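Local coordinates for protein pyruvate kinase 1 (Trypanosoma brucei brucei, PDB 4HYW) that catalyses the last step of glycolysis, transferring the phosphoryl group of phosphoenolpyruvate to ADP to give pyruvate and ATP, at residues Gly93-Gly98 with Leu172-Gly177; Phe102-Ile107 with Asn167-Leu172. All coordinates share one frame; numbering follows the deposited sequence.

Contact 1 (Gly93-Gly98 with Leu172-Gly177)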
ATOM      1  N   GLY A  93     -43.268 -19.383 -32.882  1.00 41.67           N
ATOM      2  CA  GLY A  93     -43.944 -19.397 -34.176  1.00 44.18           C
ATOM      3  C   GLY A  93     -44.999 -18.307 -34.289  1.00 45.99           C
ATOM      4  O   GLY A  93     -45.023 -17.355 -33.485  1.00 51.03           O
ATOM      5  N   LEU A  94     -45.929 -18.497 -35.221  1.00 48.68           N
ATOM      6  CA  LEU A  94     -47.057 -17.584 -35.409  1.00 50.56           C
ATOM      7  C   LEU A  94     -48.228 -17.967 -34.520  1.00 52.52           C
ATOM      8  O   LEU A  94     -48.350 -19.130 -34.083  1.00 51.08           O
ATOM      9  CB  LEU A  94     -47.534 -17.587 -36.873  1.00 50.83           C
ATOM     10  CG  LEU A  94     -46.519 -17.689 -38.008  1.00 50.80           C
ATOM     11  CD1 LEU A  94     -47.251 -17.609 -39.343  1.00 49.70           C
ATOM     12  CD2 LEU A  94     -45.472 -16.590 -37.912  1.00 49.05           C
ATOM     13  N   PHE A  95     -49.139 -17.012 -34.338  1.00 50.18           N
ATOM     14  CA  PHE A  95     -50.400 -17.278 -33.709  1.00 52.31           C
ATOM     15  C   PHE A  95     -51.567 -17.151 -34.692  1.00 60.00           C
ATOM     16  O   PHE A  95     -51.486 -16.392 -35.674  1.00 58.15           O
ATOM     17  CB  PHE A  95     -50.573 -16.370 -32.508  1.00 52.25           C
ATOM     18  CG  PHE A  95     -49.531 -16.587 -31.444  1.00 54.84           C
ATOM     19  CD1 PHE A  95     -49.753 -17.498 -30.417  1.00 51.09           C
ATOM     20  CD2 PHE A  95     -48.267 -15.991 -31.550  1.00 51.01           C
ATOM     21  CE1 PHE A  95     -48.768 -17.765 -29.479  1.00 50.15           C
ATOM     22  CE2 PHE A  95     -47.282 -16.262 -30.619  1.00 53.15           C
ATOM     23  CZ  PHE A  95     -47.536 -17.142 -29.574  1.00 49.01           C
ATOM     24  N   LYS A  96     -52.606 -17.968 -34.490  1.00 62.31           N
ATOM     25  CA  LYS A  96     -53.906 -17.714 -35.126  1.00 67.57           C
ATOM     26  C   LYS A  96     -54.340 -16.282 -34.823  1.00 71.60           C
ATOM     27  O   LYS A  96     -54.164 -15.784 -33.689  1.00 63.46           O
ATOM     28  CB  LYS A  96     -54.974 -18.699 -34.636  1.00 63.18           C
ATOM     29  CG  LYS A  96     -54.794 -20.121 -35.137  1.00 68.05           C
ATOM     30  CD  LYS A  96     -55.855 -21.059 -34.556  1.00 70.01           C
ATOM     31  CE  LYS A  96     -55.437 -22.523 -34.683  1.00 70.74           C
ATOM     32  NZ  LYS A  96     -56.387 -23.475 -34.028  1.00 69.58           N
ATOM     33  N   ASP A  97     -54.856 -15.608 -35.849  1.00 70.93           N
ATOM     34  CA  ASP A  97     -55.325 -14.232 -35.718  1.00 76.47           C
ATOM     35  C   ASP A  97     -54.177 -13.258 -35.432  1.00 76.05           C
ATOM     36  O   ASP A  97     -54.408 -12.078 -35.153  1.00 72.06           O
ATOM     37  CB  ASP A  97     -56.418 -14.133 -34.640  1.00 80.83           C
ATOM     38  CG  ASP A  97     -57.570 -15.135 -34.871  1.00 86.53           C
ATOM     39  OD1 ASP A  97     -57.789 -15.547 -36.037  1.00 84.31           O
ATOM     40  OD2 ASP A  97     -58.243 -15.515 -33.886  1.00 83.13           O
ATOM     41  N   GLY A  98     -52.942 -13.761 -35.513  1.00 68.44           N
ATOM     42  CA  GLY A  98     -51.752 -12.916 -35.409  1.00 69.54           C
ATOM     43  C   GLY A  98     -51.430 -12.455 -33.994  1.00 69.09           C
ATOM     44  O   GLY A  98     -50.463 -11.710 -33.777  1.00 69.90           O
ATOM     45  N   LEU A 172     -49.318 -11.241 -27.117  1.00 55.75           N
ATOM     46  CA  LEU A 172     -48.197 -11.838 -27.803  1.00 54.20           C
ATOM     47  C   LEU A 172     -48.496 -11.842 -29.296  1.00 56.27           C
ATOM     48  O   LEU A 172     -49.560 -12.297 -29.711  1.00 61.60           O
ATOM     49  CB  LEU A 172     -48.005 -13.266 -27.304  1.00 53.96           C
ATOM     50  CG  LEU A 172     -46.611 -13.868 -27.157  1.00 53.36           C
ATOM     51  CD1 LEU A 172     -45.662 -12.937 -26.423  1.00 49.25           C
ATOM     52  CD2 LEU A 172     -46.696 -15.227 -26.463  1.00 50.29           C
ATOM     53  N   THR A 173     -47.584 -11.298 -30.101  1.00 52.09           N
ATOM     54  CA  THR A 173     -47.755 -11.331 -31.554  1.00 54.81           C
ATOM     55  C   THR A 173     -46.811 -12.336 -32.226  1.00 53.73           C
ATOM     56  O   THR A 173     -45.994 -12.987 -31.556  1.00 56.41           O
ATOM     57  CB  THR A 173     -47.622  -9.916 -32.205  1.00 58.64           C
ATOM     58  OG1 THR A 173     -46.418  -9.276 -31.762  1.00 57.18           O
ATOM     59  CG2 THR A 173     -48.819  -9.028 -31.843  1.00 56.48           C
ATOM     60  N   ASP A 174     -46.936 -12.471 -33.539  1.00 51.94           N
ATOM     61  CA  ASP A 174     -46.156 -13.449 -34.295  1.00 52.96           C
ATOM     62  C   ASP A 174     -44.649 -13.310 -34.051  1.00 51.09           C
ATOM     63  O   ASP A 174     -44.118 -12.202 -33.997  1.00 54.71           O
ATOM     64  CB  ASP A 174     -46.454 -13.324 -35.796  1.00 53.40           C
ATOM     65  CG  ASP A 174     -47.811 -13.923 -36.184  1.00 58.19           C
ATOM     66  OD1 ASP A 174     -48.583 -14.309 -35.275  1.00 54.17           O
ATOM     67  OD2 ASP A 174     -48.113 -13.971 -37.400  1.00 57.43           O
ATOM     68  N   ARG A 175     -43.974 -14.446 -33.892  1.00 49.85           N
ATOM     69  CA  ARG A 175     -42.517 -14.503 -33.914  0.50 49.03           C
ATOM     70  C   ARG A 175     -41.869 -13.499 -32.940  1.00 49.45           C
ATOM     71  O   ARG A 175     -41.079 -12.637 -33.344  1.00 50.14           O
ATOM     72  CB  ARG A 175     -41.985 -14.321 -35.341  0.50 49.72           C
ATOM     73  CG  ARG A 175     -42.627 -15.250 -36.376  0.50 51.15           C
ATOM     74  CD  ARG A 175     -41.603 -15.736 -37.396  0.50 52.03           C
ATOM     75  NE  ARG A 175     -42.213 -16.320 -38.595  0.50 52.65           N
ATOM     76  CZ  ARG A 175     -42.244 -17.624 -38.861  0.50 51.55           C
ATOM     77  NH1 ARG A 175     -41.766 -18.498 -37.981  0.50 48.60           N
ATOM     78  NH2 ARG A 175     -42.774 -18.055 -39.998  0.50 49.97           N
ATOM     79  N   ARG A 176     -42.195 -13.633 -31.655  1.00 45.91           N
ATOM     80  CA  ARG A 176     -41.503 -12.880 -30.610  1.00 48.52           C
ATOM     81  C   ARG A 176     -40.217 -13.571 -30.185  1.00 48.57           C
ATOM     82  O   ARG A 176     -40.066 -14.794 -30.356  1.00 53.43           O
ATOM     83  CB  ARG A 176     -42.404 -12.675 -29.403  1.00 48.77           C
ATOM     84  CG  ARG A 176     -43.674 -11.904 -29.712  1.00 53.87           C
ATOM     85  CD  ARG A 176     -43.355 -10.475 -30.084  1.00 54.09           C
ATOM     86  NE  ARG A 176     -43.160 -10.337 -31.517  1.00 62.33           N
ATOM     87  CZ  ARG A 176     -42.639  -9.262 -32.093  1.00 66.23           C
ATOM     88  NH1 ARG A 176     -42.504  -9.212 -33.411  1.00 66.03           N
ATOM     89  NH2 ARG A 176     -42.256  -8.236 -31.350  1.00 71.57           N
ATOM     90  N   GLY A 177     -39.289 -12.789 -29.636  1.00 46.71           N
ATOM     91  CA  GLY A 177     -38.007 -13.313 -29.183  1.00 43.12           C
ATOM     92  C   GLY A 177     -38.159 -14.157 -27.934  1.00 43.97           C
ATOM     93  O   GLY A 177     -39.003 -13.861 -27.074  1.00 42.47           O
TER

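Contact 2 (Phe102-Ile107 with Asn167-Leu172)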
ATOM      1  N   PHE A 102     -52.435 -13.398 -22.730  1.00 58.13           N
ATOM      2  CA  PHE A 102     -52.279 -14.273 -21.584  1.00 56.39           C
ATOM      3  C   PHE A 102     -52.504 -13.498 -20.295  1.00 60.75           C
ATOM      4  O   PHE A 102     -52.173 -12.316 -20.202  1.00 57.23           O
ATOM      5  CB  PHE A 102     -50.882 -14.880 -21.576  1.00 53.29           C
ATOM      6  CG  PHE A 102     -50.619 -15.812 -22.718  1.00 55.73           C
ATOM      7  CD1 PHE A 102     -51.050 -17.141 -22.669  1.00 52.10           C
ATOM      8  CD2 PHE A 102     -49.925 -15.375 -23.837  1.00 57.77           C
ATOM      9  CE1 PHE A 102     -50.794 -18.005 -23.713  1.00 54.47           C
ATOM     10  CE2 PHE A 102     -49.663 -16.241 -24.888  1.00 61.35           C
ATOM     11  CZ  PHE A 102     -50.112 -17.555 -24.834  1.00 59.05           C
ATOM     12  N   ALA A 103     -53.067 -14.170 -19.300  1.00 64.61           N
ATOM     13  CA  ALA A 103     -53.187 -13.605 -17.962  1.00 65.31           C
ATOM     14  C   ALA A 103     -52.429 -14.490 -16.985  1.00 61.66           C
ATOM     15  O   ALA A 103     -52.172 -15.654 -17.283  1.00 61.95           O
ATOM     16  CB  ALA A 103     -54.657 -13.505 -17.565  1.00 66.48           C
ATOM     17  N   PRO A 104     -52.069 -13.945 -15.811  1.00 65.21           N
ATOM     18  CA  PRO A 104     -51.403 -14.764 -14.796  1.00 61.86           C
ATOM     19  C   PRO A 104     -52.204 -16.029 -14.479  1.00 60.22           C
ATOM     20  O   PRO A 104     -53.432 -16.000 -14.494  1.00 65.17           O
ATOM     21  CB  PRO A 104     -51.367 -13.842 -13.584  1.00 61.77           C
ATOM     22  CG  PRO A 104     -51.299 -12.473 -14.162  1.00 61.45           C
ATOM     23  CD  PRO A 104     -52.043 -12.510 -15.468  1.00 65.46           C
ATOM     24  N   GLY A 105     -51.507 -17.135 -14.241  1.00 57.57           N
ATOM     25  CA  GLY A 105     -52.149 -18.384 -13.845  1.00 61.12           C
ATOM     26  C   GLY A 105     -52.477 -19.270 -15.034  1.00 62.23           C
ATOM     27  O   GLY A 105     -52.732 -20.467 -14.882  1.00 62.71           O
ATOM     28  N   ASP A 106     -52.500 -18.671 -16.220  1.00 61.58           N
ATOM     29  CA  ASP A 106     -52.767 -19.401 -17.435  1.00 59.30           C
ATOM     30  C   ASP A 106     -51.728 -20.505 -17.623  1.00 60.49           C
ATOM     31  O   ASP A 106     -50.511 -20.280 -17.475  1.00 59.19           O
ATOM     32  CB  ASP A 106     -52.751 -18.457 -18.642  1.00 64.83           C
ATOM     33  CG  ASP A 106     -54.048 -17.662 -18.793  1.00 67.37           C
ATOM     34  OD1 ASP A 106     -54.947 -17.806 -17.936  1.00 73.43           O
ATOM     35  OD2 ASP A 106     -54.160 -16.892 -19.778  1.00 62.48           O
ATOM     36  N   ILE A 107     -52.215 -21.701 -17.917  1.00 56.23           N
ATOM     37  CA  ILE A 107     -51.364 -22.812 -18.313  1.00 55.90           C
ATOM     38  C   ILE A 107     -51.295 -22.872 -19.837  1.00 55.53           C
ATOM     39  O   ILE A 107     -52.340 -22.853 -20.520  1.00 54.28           O
ATOM     40  CB  ILE A 107     -51.919 -24.158 -17.782  1.00 56.35           C
ATOM     41  CG1 ILE A 107     -52.148 -24.086 -16.266  1.00 55.11           C
ATOM     42  CG2 ILE A 107     -50.982 -25.301 -18.140  1.00 54.78           C
ATOM     43  CD1 ILE A 107     -50.901 -23.733 -15.475  1.00 55.45           C
ATOM     44  N   ASN A 167     -46.721 -16.024 -15.852  1.00 53.58           N
ATOM     45  CA  ASN A 167     -46.524 -15.217 -14.639  1.00 57.78           C
ATOM     46  C   ASN A 167     -47.211 -13.868 -14.641  1.00 57.94           C
ATOM     47  O   ASN A 167     -47.335 -13.254 -13.596  1.00 64.33           O
ATOM     48  CB  ASN A 167     -45.037 -15.009 -14.350  1.00 58.82           C
ATOM     49  CG  ASN A 167     -44.364 -16.256 -13.832  1.00 62.65           C
ATOM     50  OD1 ASN A 167     -45.023 -17.198 -13.390  1.00 64.58           O
ATOM     51  ND2 ASN A 167     -43.043 -16.286 -13.916  1.00 70.25           N
ATOM     52  N   ASN A 168     -47.547 -13.351 -15.822  1.00 58.18           N
ATOM     53  CA  ASN A 168     -48.063 -11.981 -15.925  1.00 63.95           C
ATOM     54  C   ASN A 168     -48.867 -11.671 -17.189  1.00 63.28           C
ATOM     55  O   ASN A 168     -48.913 -12.475 -18.113  1.00 68.83           O
ATOM     56  CB  ASN A 168     -46.943 -10.942 -15.702  1.00 65.17           C
ATOM     57  CG  ASN A 168     -45.757 -11.140 -16.634  1.00 69.47           C
ATOM     58  OD1 ASN A 168     -44.910 -12.004 -16.411  1.00 76.33           O
ATOM     59  ND2 ASN A 168     -45.662 -10.298 -17.643  1.00 67.61           N
ATOM     60  N   HIS A 169     -49.535 -10.518 -17.195  1.00 67.74           N
ATOM     61  CA  HIS A 169     -50.346 -10.082 -18.338  1.00 70.07           C
ATOM     62  C   HIS A 169     -49.482  -9.719 -19.525  1.00 67.35           C
ATOM     63  O   HIS A 169     -48.555  -8.918 -19.403  1.00 63.85           O
ATOM     64  CB  HIS A 169     -51.217  -8.883 -17.950  1.00 79.33           C
ATOM     65  CG  HIS A 169     -52.304  -9.210 -16.942  1.00 93.61           C
ATOM     66  ND1 HIS A 169     -53.425  -9.890 -17.271  1.00 96.15           N
ATOM     67  CD2 HIS A 169     -52.424  -8.891 -15.585  1.00 97.89           C
ATOM     68  CE1 HIS A 169     -54.210 -10.015 -16.182  1.00 95.59           C
ATOM     69  NE2 HIS A 169     -53.596  -9.410 -15.152  1.00 97.95           N
ATOM     70  N   HIS A 170     -49.789 -10.297 -20.686  1.00 58.88           N
ATOM     71  CA  HIS A 170     -49.144  -9.890 -21.920  1.00 57.73           C
ATOM     72  C   HIS A 170     -49.877 -10.317 -23.166  1.00 59.98           C
ATOM     73  O   HIS A 170     -50.449 -11.403 -23.235  1.00 58.62           O
ATOM     74  CB  HIS A 170     -47.708 -10.380 -21.957  1.00 57.98           C
ATOM     75  CG  HIS A 170     -46.855  -9.683 -22.984  1.00 57.21           C
ATOM     76  ND1 HIS A 170     -46.542  -8.373 -22.899  1.00 57.01           N
ATOM     77  CD2 HIS A 170     -46.222 -10.164 -24.132  1.00 54.44           C
ATOM     78  CE1 HIS A 170     -45.754  -8.035 -23.935  1.00 55.59           C
ATOM     79  NE2 HIS A 170     -45.556  -9.127 -24.685  1.00 56.64           N
ATOM     80  N   ARG A 171     -49.838  -9.453 -24.171  1.00 63.49           N
ATOM     81  CA  ARG A 171     -50.354  -9.752 -25.502  1.00 58.79           C
ATOM     82  C   ARG A 171     -49.182 -10.133 -26.414  1.00 57.50           C
ATOM     83  O   ARG A 171     -48.168  -9.445 -26.463  1.00 62.58           O
ATOM     84  CB  ARG A 171     -51.083  -8.518 -26.046  1.00 60.52           C
ATOM     85  CG  ARG A 171     -51.610  -8.630 -27.465  1.00 62.79           C
ATOM     86  CD  ARG A 171     -52.038  -7.257 -27.964  1.00 65.23           C
ATOM     87  NE  ARG A 171     -52.255  -7.240 -29.405  1.00 67.31           N
ATOM     88  CZ  ARG A 171     -51.418  -6.702 -30.292  1.00 71.23           C
ATOM     89  NH1 ARG A 171     -51.702  -6.762 -31.585  1.00 79.04           N
ATOM     90  NH2 ARG A 171     -50.288  -6.128 -29.895  1.00 69.82           N
ATOM     91  N   LEU A 172     -49.318 -11.241 -27.117  1.00 55.75           N
ATOM     92  CA  LEU A 172     -48.197 -11.838 -27.803  1.00 54.20           C
ATOM     93  C   LEU A 172     -48.496 -11.842 -29.296  1.00 56.27           C
ATOM     94  O   LEU A 172     -49.560 -12.297 -29.711  1.00 61.60           O
ATOM     95  CB  LEU A 172     -48.005 -13.266 -27.304  1.00 53.96           C
ATOM     96  CG  LEU A 172     -46.611 -13.868 -27.157  1.00 53.36           C
ATOM     97  CD1 LEU A 172     -45.662 -12.937 -26.423  1.00 49.25           C
ATOM     98  CD2 LEU A 172     -46.696 -15.227 -26.463  1.00 50.29           C
TER

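Contact 1 (Gly93-Gly98 with Leu172-Gly177)
Asp174, in the segment Leu172-Gly177, reaches back to the loop Gly93-Gly98, and each of its side-chain atoms finds a partner there. CB comes alongside Leu94 CD2, 4.0 Å from Asp174 CB. A chi1 of -76° then sets CG beside the residue's own backbone N and carries the carboxylate toward the loop, with Asp174 CG 3.7 Å from Leu94 CB. OD1 accepts the backbone N-H of Phe95, with Asp174 OD1 2.9 Å from Phe95 N and the bond almost straight at 179°, although the donor stands above the carboxylate plane. The same OD1 rests against CA of Gly98, whose positive phi (75°) suits a glycine. OD2 lies against Leu94 CB and CD2. One residue on, Arg175 N donates to Gly93 O at 3.1 Å. In the conformer described, Leu94 CD2 sits over one face of the Arg175 guanidinium, near its rim, while Glu117 takes NH1 in a salt bridge. Phe95 CZ packs on Leu172 CD2 at 3.7 Å. A short acid suits this place because its carboxylate can accept the Phe95 amide in a segment without regular strand structure; the negative charge probably strengthens that bond and holds the turn beside Asp174.

Contact 2 (Phe102-Ile107 with Asn167-Leu172)
Phe102 and His170 pair through their backbones as an antiparallel hydrogen-bonded pair. The N-H of Phe102 donates to His170 O, with Phe102 N 2.9 Å from that oxygen, and His170 N-H donates to Phe102 O, with His170 N 3.2 Å away; both bonds are nearly straight. Next to them His169 CA makes a CA-H...O contact with the same Phe102 O, 3.4 Å away, so that this carbonyl oxygen meets two donors.

This is one end of the two-stranded antiparallel ribbon formed by 99-102 and 170-173. Just past it the chain swings through a type II turn from Ala103 to Asp106, closed by Asp106 N on Ala103 O. Gly105 fits its third position, where a positive phi (92°) is needed, and Asp106 OD2 accepts the amide of Ala103, 3.0 Å from Ala103 N.

A CH-pi contact joins Pro104 and His169. Pro104 CD stands over the centre of the His169 imidazole, 3.3 Å from the ring centroid and 7° off the ring normal, and the two side chains cross at about a right angle. The turn's proline thus offers a rigid CH donor to one face of the imidazole, while the methyl Ala103 CB lies 3.8 Å from His169 CE1. On the face that carries Phe102 and His170, Phe102 CE2 touches Leu172 CD2 at 3.5 Å, and the phenyl ring continues onto Met149 and Val166 of the neighbouring sheet.

In the fold
Leaving barrel strand 80-84, the chain enters the small beta domain inserted in the barrel, the B domain of pyruvate kinases. It passes Gly93-Gly98, runs along strand 99-102 and turns at Phe102-Ile107 into strand 107-111. The sheet that includes strands 141-144, 149-158 and 161-166 follows before the chain comes back at Asn167-Leu172, closing contact 2. Strand 170-173 then carries it on to Leu172-Gly177, where contact 1 closes. Contact 2 is therefore nested within the loop of contact 1. Their centres lie 14 Å apart, with Leu172 common to both, so one returning strand ties the domain's entry loop to the turn ahead of its larger sheet.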